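Local coordinates for glycosylation Associate Protein 1 (Streptococcus agalactiae serotype V, PDB 6OYC) that probably takes part, as a component of the accessory Sec system, in the glycosylation and export of serine-rich adhesins, and may bind sugar, at residues 301-306 and 499-504; 460-465 and 491-496. All coordinates share one frame; numbering follows the deposited sequence.

Contact 1 (301-306 and 499-504); sequences SPFDTR and NDYTGG
F303 and T305, in the loop that follows strand 297-299, meet the ring of Y501 near the C-terminal end of helix 484-502. P302, centre of an inverse gamma turn, leads into F303, whose CB sits over the middle of one face of the Y501 ring, 4.2 Å from its centroid and only 5° off the normal, a CH-pi contact. Beyond CB the two side chains run past each other in opposite directions, and the F303 ring reaches back along the tyrosine toward its root: F303 CD2 lies 3.9 Å from Y501 CB, and the ring planes stand at 56° in an oblique pairing. I443 and I498 also touch the F303 side chain. D304 turns its side chain from the helix and joins R306 instead. R306 grips the carboxylate side-on, its NE 3.0 Å from D304 OD1 on the syn lone pair and its NH2 2.7 Å from D304 OD2, while R306 N reaches OD1 from above the carboxylate plane and closes an Asx turn. Y437 and E414 extend this polar cluster. T305 returns to the tyrosine: its CG2, anti to the carbonyl carbon, comes obliquely to Y501 CE1 at 3.4 Å, leaving OG1 to bond with Y43. On the helix side, Y501 has CG anti to the backbone N (chi1 171°), which sends the ring out to the loop. Y501 OH passes F303 O at 3.7 Å without a hydrogen bond; N36 takes up both, through its O and ND2 respectively. The contact across the segments is therefore apolar, while helix 33-43 satisfies the polar ends and the D304-R306 pair with its Asx turn braces the end of the loop.

Contact 2 (460-465 and 491-496); sequences HRKNGY and LIYSID
N463 lays its side chain against the ring of Y493, the residue of helix 484-502 that carries this contact. With chi1 at 70° the N463 amide carbon lies between the backbone N and the carbonyl carbon, and the amide then crosses the ring obliquely, the two planes 31° apart. N463 CB approaches Y493 CD1 at 3.7 Å, N463 CG and ND2 both come to 3.6 Å from Y493 CE1, and OD1 lies over one face of the ring. No hydrogen bond joins the segments. The amide is fixed from elsewhere: ND2 donates to F457 O and OD1 accepts from E459 N, which sets its rotation. The Y493 ring leaves the helix on the side of its own carbonyl carbon, turned from the backbone N (chi1 168°), and its hydroxyl bonds to the carboxylate of E459, so one residue holds both partners. K462 adds its CB, 4.1 Å from Y493 CD2, before its chain leads away. A cation-pi contact from K497, one turn on, also engages the tyrosine. The contact joins helix 484-502 to the turn entering strand 464-466, an outermost strand of the six-stranded parallel sheet, beside strand 449-451; Y480 of helix 473-481 bonds G464 O.

In the fold
Helix 484-502 serves both contacts, whose centres lie about 15 Å apart; in sequence, segments 491-496 and 499-504 almost adjoin. Contact 2 sets this helix against the loop leading into edge strand 464-466, while contact 1 brings its end to the loop between strands 297-299 and 318-323, which belong to different parallel sheets. The helix thus runs from the domain of the six-stranded sheet to helix 33-43 and the loop after strand 297-299, consistent with the crossing back of the C-terminal helix in GT-B proteins. K497 touches F303 of contact 1 and Y493 of contact 2. Both are structural packing; the centre of contact 1 lies about 18 Å, and that of contact 2 about 25 Å, from the chain's centre.

Contact 1 (301-306 and 499-504)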
ATOM      1  N   SER A 301      16.280   4.738  -3.191  1.00 37.25           N
ATOM      2  CA  SER A 301      15.652   3.465  -3.519  1.00 41.18           C
ATOM      3  C   SER A 301      14.677   3.070  -2.407  1.00 39.56           C
ATOM      4  O   SER A 301      14.950   3.290  -1.220  1.00 40.92           O
ATOM      5  CB  SER A 301      16.688   2.363  -3.748  1.00 43.92           C
ATOM      6  OG  SER A 301      17.819   2.530  -2.922  1.00 55.47           O
ATOM      7  N   PRO A 302      13.532   2.519  -2.755  1.00 38.71           N
ATOM      8  CA  PRO A 302      12.421   2.365  -1.790  1.00 38.87           C
ATOM      9  C   PRO A 302      12.472   1.082  -0.961  1.00 40.09           C
ATOM     10  O   PRO A 302      11.568   0.253  -1.031  1.00 46.99           O
ATOM     11  CB  PRO A 302      11.194   2.396  -2.710  1.00 39.65           C
ATOM     12  CG  PRO A 302      11.684   1.840  -4.025  1.00 37.13           C
ATOM     13  CD  PRO A 302      13.116   2.288  -4.153  1.00 38.79           C
ATOM     14  N   PHE A 303      13.501   0.948  -0.120  1.00 36.83           N
ATOM     15  CA  PHE A 303      13.613  -0.191   0.790  1.00 38.40           C
ATOM     16  C   PHE A 303      12.452  -0.261   1.774  1.00 37.57           C
ATOM     17  O   PHE A 303      11.996   0.761   2.301  1.00 45.19           O
ATOM     18  CB  PHE A 303      14.913  -0.115   1.591  1.00 40.08           C
ATOM     19  CG  PHE A 303      16.144  -0.213   0.761  1.00 43.44           C
ATOM     20  CD1 PHE A 303      16.536  -1.433   0.219  1.00 46.90           C
ATOM     21  CD2 PHE A 303      16.935   0.914   0.534  1.00 48.76           C
ATOM     22  CE1 PHE A 303      17.692  -1.524  -0.554  1.00 51.47           C
ATOM     23  CE2 PHE A 303      18.089   0.834  -0.223  1.00 48.01           C
ATOM     24  CZ  PHE A 303      18.471  -0.391  -0.770  1.00 51.94           C
ATOM     25  N   ASP A 304      12.002  -1.485   2.054  1.00 35.40           N
ATOM     26  CA  ASP A 304      11.005  -1.777   3.086  1.00 37.38           C
ATOM     27  C   ASP A 304      11.668  -2.682   4.118  1.00 37.08           C
ATOM     28  O   ASP A 304      11.787  -3.892   3.905  1.00 35.28           O
ATOM     29  CB  ASP A 304       9.760  -2.446   2.504  1.00 36.53           C
ATOM     30  CG  ASP A 304       8.722  -2.810   3.580  1.00 35.33           C
ATOM     31  OD1 ASP A 304       8.908  -2.453   4.772  1.00 35.01           O
ATOM     32  OD2 ASP A 304       7.713  -3.453   3.228  1.00 34.52           O
ATOM     33  N   THR A 305      12.064  -2.107   5.250  1.00 34.71           N
ATOM     34  CA  THR A 305      12.884  -2.850   6.199  1.00 35.07           C
ATOM     35  C   THR A 305      12.087  -3.772   7.114  1.00 33.79           C
ATOM     36  O   THR A 305      12.686  -4.409   7.981  1.00 34.56           O
ATOM     37  CB  THR A 305      13.706  -1.880   7.038  1.00 40.59           C
ATOM     38  OG1 THR A 305      12.852  -0.836   7.512  1.00 39.62           O
ATOM     39  CG2 THR A 305      14.848  -1.259   6.182  1.00 39.70           C
ATOM     40  N   ARG A 306      10.766  -3.874   6.954  1.00 31.33           N
ATOM     41  CA  ARG A 306      10.042  -4.945   7.629  1.00 31.91           C
ATOM     42  C   ARG A 306      10.458  -6.333   7.141  1.00 30.18           C
ATOM     43  O   ARG A 306      10.121  -7.327   7.792  1.00 33.60           O
ATOM     44  CB  ARG A 306       8.527  -4.784   7.434  1.00 30.66           C
ATOM     45  CG  ARG A 306       7.926  -3.467   7.951  1.00 30.69           C
ATOM     46  CD  ARG A 306       6.466  -3.294   7.510  1.00 29.82           C
ATOM     47  NE  ARG A 306       6.327  -3.183   6.058  1.00 30.12           N
ATOM     48  CZ  ARG A 306       5.170  -3.282   5.406  1.00 30.08           C
ATOM     49  NH1 ARG A 306       4.050  -3.487   6.084  1.00 28.79           N
ATOM     50  NH2 ARG A 306       5.136  -3.194   4.078  1.00 25.55           N
ATOM     51  N   ASN A 499      22.268  -0.355   4.129  1.00 67.50           N
ATOM     52  CA  ASN A 499      22.799   0.483   5.199  1.00 63.61           C
ATOM     53  C   ASN A 499      22.966   1.944   4.801  1.00 62.10           C
ATOM     54  O   ASN A 499      22.984   2.807   5.682  1.00 60.13           O
ATOM     55  CB  ASN A 499      24.116  -0.102   5.699  1.00 60.22           C
ATOM     56  CG  ASN A 499      23.938  -1.494   6.285  1.00 66.05           C
ATOM     57  OD1 ASN A 499      22.808  -1.936   6.546  1.00 68.17           O
ATOM     58  ND2 ASN A 499      25.047  -2.199   6.489  1.00 63.87           N
ATOM     59  N   ASP A 500      23.053   2.258   3.509  1.00 61.15           N
ATOM     60  CA  ASP A 500      22.973   3.663   3.126  1.00 67.13           C
ATOM     61  C   ASP A 500      21.667   4.283   3.597  1.00 64.78           C
ATOM     62  O   ASP A 500      21.572   5.510   3.717  1.00 59.78           O
ATOM     63  CB  ASP A 500      23.110   3.815   1.607  1.00 70.84           C
ATOM     64  CG  ASP A 500      24.279   3.029   1.045  1.00 77.08           C
ATOM     65  OD1 ASP A 500      24.195   2.579  -0.123  1.00 81.40           O
ATOM     66  OD2 ASP A 500      25.284   2.855   1.772  1.00 80.99           O
ATOM     67  N   TYR A 501      20.679   3.440   3.896  1.00 65.38           N
ATOM     68  CA  TYR A 501      19.325   3.775   4.302  1.00 56.50           C
ATOM     69  C   TYR A 501      19.112   3.680   5.810  1.00 53.62           C
ATOM     70  O   TYR A 501      18.419   4.517   6.382  1.00 54.16           O
ATOM     71  CB  TYR A 501      18.359   2.836   3.564  1.00 58.06           C
ATOM     72  CG  TYR A 501      16.914   2.876   3.989  1.00 55.28           C
ATOM     73  CD1 TYR A 501      16.420   1.998   4.949  1.00 48.13           C
ATOM     74  CD2 TYR A 501      16.035   3.768   3.401  1.00 53.34           C
ATOM     75  CE1 TYR A 501      15.090   2.033   5.323  1.00 44.61           C
ATOM     76  CE2 TYR A 501      14.708   3.816   3.772  1.00 50.57           C
ATOM     77  CZ  TYR A 501      14.237   2.939   4.721  1.00 47.01           C
ATOM     78  OH  TYR A 501      12.912   2.996   5.061  1.00 45.77           O
ATOM     79  N   THR A 502      19.685   2.672   6.477  1.00 59.91           N
ATOM     80  CA  THR A 502      19.589   2.611   7.936  1.00 58.45           C
ATOM     81  C   THR A 502      20.614   3.501   8.628  1.00 57.82           C
ATOM     82  O   THR A 502      20.380   3.934   9.761  1.00 56.78           O
ATOM     83  CB  THR A 502      19.772   1.181   8.444  1.00 51.60           C
ATOM     84  OG1 THR A 502      20.741   0.504   7.635  1.00 65.32           O
ATOM     85  CG2 THR A 502      18.458   0.434   8.409  1.00 57.32           C
ATOM     86  N   GLY A 503      21.740   3.771   7.984  1.00 54.44           N
ATOM     87  CA  GLY A 503      22.859   4.437   8.601  1.00 55.94           C
ATOM     88  C   GLY A 503      22.774   5.936   8.671  1.00 58.30           C
ATOM     89  O   GLY A 503      23.615   6.548   9.333  1.00 49.64           O
ATOM     90  N   GLY A 504      21.793   6.547   8.007  1.00 55.52           N
ATOM     91  CA  GLY A 504      21.571   7.972   8.089  1.00 48.00           C
ATOM     92  C   GLY A 504      22.267   8.798   7.035  1.00 51.00           C
ATOM     93  O   GLY A 504      21.982   9.997   6.925  1.00 52.58           O
TER

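Contact 2 (460-465 and 491-496)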
ATOM      1  N   HIS A 460      22.585  -8.008 -12.672  1.00 54.81           N
ATOM      2  CA  HIS A 460      22.820  -9.374 -13.132  1.00 49.81           C
ATOM      3  C   HIS A 460      24.000 -10.005 -12.408  1.00 50.75           C
ATOM      4  O   HIS A 460      25.045  -9.373 -12.235  1.00 52.87           O
ATOM      5  CB  HIS A 460      23.067  -9.357 -14.642  1.00 47.18           C
ATOM      6  CG  HIS A 460      23.194 -10.715 -15.256  1.00 54.33           C
ATOM      7  ND1 HIS A 460      22.219 -11.682 -15.143  1.00 54.32           N
ATOM      8  CD2 HIS A 460      24.178 -11.262 -16.010  1.00 49.69           C
ATOM      9  CE1 HIS A 460      22.596 -12.765 -15.801  1.00 53.62           C
ATOM     10  NE2 HIS A 460      23.781 -12.535 -16.336  1.00 53.78           N
ATOM     11  N   ARG A 461      23.810 -11.250 -11.955  1.00 52.89           N
ATOM     12  CA  ARG A 461      24.831 -12.069 -11.296  1.00 53.70           C
ATOM     13  C   ARG A 461      25.383 -11.429 -10.023  1.00 52.12           C
ATOM     14  O   ARG A 461      26.425 -11.852  -9.510  1.00 54.39           O
ATOM     15  CB  ARG A 461      25.983 -12.414 -12.254  1.00 56.97           C
ATOM     16  CG  ARG A 461      25.594 -13.354 -13.402  1.00 62.23           C
ATOM     17  CD  ARG A 461      26.724 -13.492 -14.426  1.00 68.11           C
ATOM     18  NE  ARG A 461      27.830 -14.281 -13.890  1.00 82.36           N
ATOM     19  CZ  ARG A 461      28.075 -15.541 -14.230  1.00 86.09           C
ATOM     20  NH1 ARG A 461      27.296 -16.152 -15.118  1.00 80.00           N
ATOM     21  NH2 ARG A 461      29.100 -16.187 -13.685  1.00 93.41           N
ATOM     22  N   LYS A 462      24.707 -10.425  -9.485  1.00 51.69           N
ATOM     23  CA  LYS A 462      25.081  -9.847  -8.200  1.00 52.04           C
ATOM     24  C   LYS A 462      24.014 -10.078  -7.147  1.00 50.85           C
ATOM     25  O   LYS A 462      24.326 -10.539  -6.039  1.00 52.24           O
ATOM     26  CB  LYS A 462      25.346  -8.340  -8.352  1.00 55.43           C
ATOM     27  CG  LYS A 462      26.589  -7.989  -9.150  1.00 60.26           C
ATOM     28  CD  LYS A 462      27.032  -6.560  -8.872  1.00 63.18           C
ATOM     29  CE  LYS A 462      28.179  -6.156  -9.774  1.00 65.73           C
ATOM     30  NZ  LYS A 462      29.261  -7.193  -9.770  1.00 76.83           N
ATOM     31  N   ASN A 463      22.755  -9.762  -7.469  1.00 48.15           N
ATOM     32  CA  ASN A 463      21.623 -10.039  -6.590  1.00 48.23           C
ATOM     33  C   ASN A 463      20.464 -10.606  -7.392  1.00 46.93           C
ATOM     34  O   ASN A 463      19.310 -10.520  -6.960  1.00 45.75           O
ATOM     35  CB  ASN A 463      21.183  -8.775  -5.825  1.00 49.35           C
ATOM     36  CG  ASN A 463      20.514  -7.728  -6.721  1.00 50.65           C
ATOM     37  OD1 ASN A 463      20.862  -7.565  -7.900  1.00 48.08           O
ATOM     38  ND2 ASN A 463      19.551  -7.007  -6.155  1.00 47.75           N
ATOM     39  N   GLY A 464      20.748 -11.161  -8.560  1.00 45.66           N
ATOM     40  CA  GLY A 464      19.701 -11.691  -9.410  1.00 43.65           C
ATOM     41  C   GLY A 464      20.293 -12.210 -10.703  1.00 47.02           C
ATOM     42  O   GLY A 464      21.514 -12.221 -10.906  1.00 48.72           O
ATOM     43  N   TYR A 465      19.403 -12.652 -11.578  1.00 43.90           N
ATOM     44  CA  TYR A 465      19.815 -13.275 -12.825  1.00 46.96           C
ATOM     45  C   TYR A 465      18.753 -12.989 -13.874  1.00 45.40           C
ATOM     46  O   TYR A 465      17.568 -13.279 -13.663  1.00 43.24           O
ATOM     47  CB  TYR A 465      20.012 -14.779 -12.643  1.00 46.36           C
ATOM     48  CG  TYR A 465      20.810 -15.448 -13.743  1.00 52.32           C
ATOM     49  CD1 TYR A 465      20.230 -15.735 -14.979  1.00 51.83           C
ATOM     50  CD2 TYR A 465      22.141 -15.817 -13.540  1.00 54.32           C
ATOM     51  CE1 TYR A 465      20.952 -16.367 -15.990  1.00 55.41           C
ATOM     52  CE2 TYR A 465      22.876 -16.450 -14.550  1.00 59.71           C
ATOM     53  CZ  TYR A 465      22.274 -16.721 -15.769  1.00 58.13           C
ATOM     54  OH  TYR A 465      22.993 -17.337 -16.765  1.00 66.80           O
ATOM     55  N   LEU A 491      22.972 -11.704  -0.707  1.00 48.29           N
ATOM     56  CA  LEU A 491      22.699 -11.216   0.644  1.00 49.70           C
ATOM     57  C   LEU A 491      23.652 -10.090   1.026  1.00 52.43           C
ATOM     58  O   LEU A 491      23.230  -9.050   1.548  1.00 53.97           O
ATOM     59  CB  LEU A 491      22.799 -12.368   1.643  1.00 47.90           C
ATOM     60  CG  LEU A 491      22.440 -12.117   3.113  1.00 55.85           C
ATOM     61  CD1 LEU A 491      21.248 -11.136   3.307  1.00 48.21           C
ATOM     62  CD2 LEU A 491      22.154 -13.454   3.753  1.00 47.74           C
ATOM     63  N   ILE A 492      24.942 -10.271   0.747  1.00 50.60           N
ATOM     64  CA  ILE A 492      25.935  -9.265   1.104  1.00 53.70           C
ATOM     65  C   ILE A 492      25.710  -7.993   0.306  1.00 56.43           C
ATOM     66  O   ILE A 492      25.899  -6.877   0.808  1.00 53.33           O
ATOM     67  CB  ILE A 492      27.351  -9.827   0.884  1.00 52.90           C
ATOM     68  CG1 ILE A 492      27.702 -10.815   1.993  1.00 53.12           C
ATOM     69  CG2 ILE A 492      28.375  -8.703   0.762  1.00 52.90           C
ATOM     70  CD1 ILE A 492      28.701 -11.874   1.566  1.00 53.39           C
ATOM     71  N   TYR A 493      25.317  -8.145  -0.959  1.00 56.26           N
ATOM     72  CA  TYR A 493      25.035  -6.978  -1.781  1.00 55.27           C
ATOM     73  C   TYR A 493      23.871  -6.192  -1.204  1.00 55.87           C
ATOM     74  O   TYR A 493      23.909  -4.960  -1.148  1.00 57.95           O
ATOM     75  CB  TYR A 493      24.750  -7.426  -3.212  1.00 55.41           C
ATOM     76  CG  TYR A 493      24.162  -6.391  -4.146  1.00 57.38           C
ATOM     77  CD1 TYR A 493      22.822  -6.015  -4.055  1.00 55.75           C
ATOM     78  CD2 TYR A 493      24.929  -5.835  -5.165  1.00 61.03           C
ATOM     79  CE1 TYR A 493      22.273  -5.088  -4.925  1.00 59.40           C
ATOM     80  CE2 TYR A 493      24.385  -4.904  -6.050  1.00 60.79           C
ATOM     81  CZ  TYR A 493      23.055  -4.536  -5.925  1.00 62.68           C
ATOM     82  OH  TYR A 493      22.501  -3.611  -6.789  1.00 66.60           O
ATOM     83  N   SER A 494      22.824  -6.890  -0.767  1.00 53.18           N
ATOM     84  CA  SER A 494      21.673  -6.199  -0.206  1.00 56.44           C
ATOM     85  C   SER A 494      22.031  -5.507   1.100  1.00 58.17           C
ATOM     86  O   SER A 494      21.667  -4.343   1.310  1.00 57.94           O
ATOM     87  CB  SER A 494      20.525  -7.187  -0.014  1.00 52.60           C
ATOM     88  OG  SER A 494      20.216  -7.802  -1.255  1.00 53.68           O
ATOM     89  N   ILE A 495      22.787  -6.192   1.968  1.00 58.98           N
ATOM     90  CA  ILE A 495      23.071  -5.675   3.308  1.00 55.31           C
ATOM     91  C   ILE A 495      23.750  -4.315   3.239  1.00 60.77           C
ATOM     92  O   ILE A 495      23.446  -3.419   4.035  1.00 62.90           O
ATOM     93  CB  ILE A 495      23.920  -6.690   4.087  1.00 55.29           C
ATOM     94  CG1 ILE A 495      23.032  -7.824   4.586  1.00 52.61           C
ATOM     95  CG2 ILE A 495      24.605  -6.017   5.245  1.00 62.23           C
ATOM     96  CD1 ILE A 495      23.789  -9.026   5.089  1.00 51.54           C
ATOM     97  N   ASP A 496      24.657  -4.132   2.273  1.00 57.98           N
ATOM     98  CA  ASP A 496      25.371  -2.876   2.169  1.00 60.45           C
ATOM     99  C   ASP A 496      24.493  -1.778   1.585  1.00 64.13           C
ATOM    100  O   ASP A 496      24.475  -0.660   2.099  1.00 66.37           O
ATOM    101  CB  ASP A 496      26.655  -3.050   1.347  1.00 60.65           C
ATOM    102  CG  ASP A 496      27.550  -4.124   1.905  1.00 74.94           C
ATOM    103  OD1 ASP A 496      28.255  -4.823   1.142  1.00 79.85           O
ATOM    104  OD2 ASP A 496      27.574  -4.227   3.151  1.00 76.72           O
TER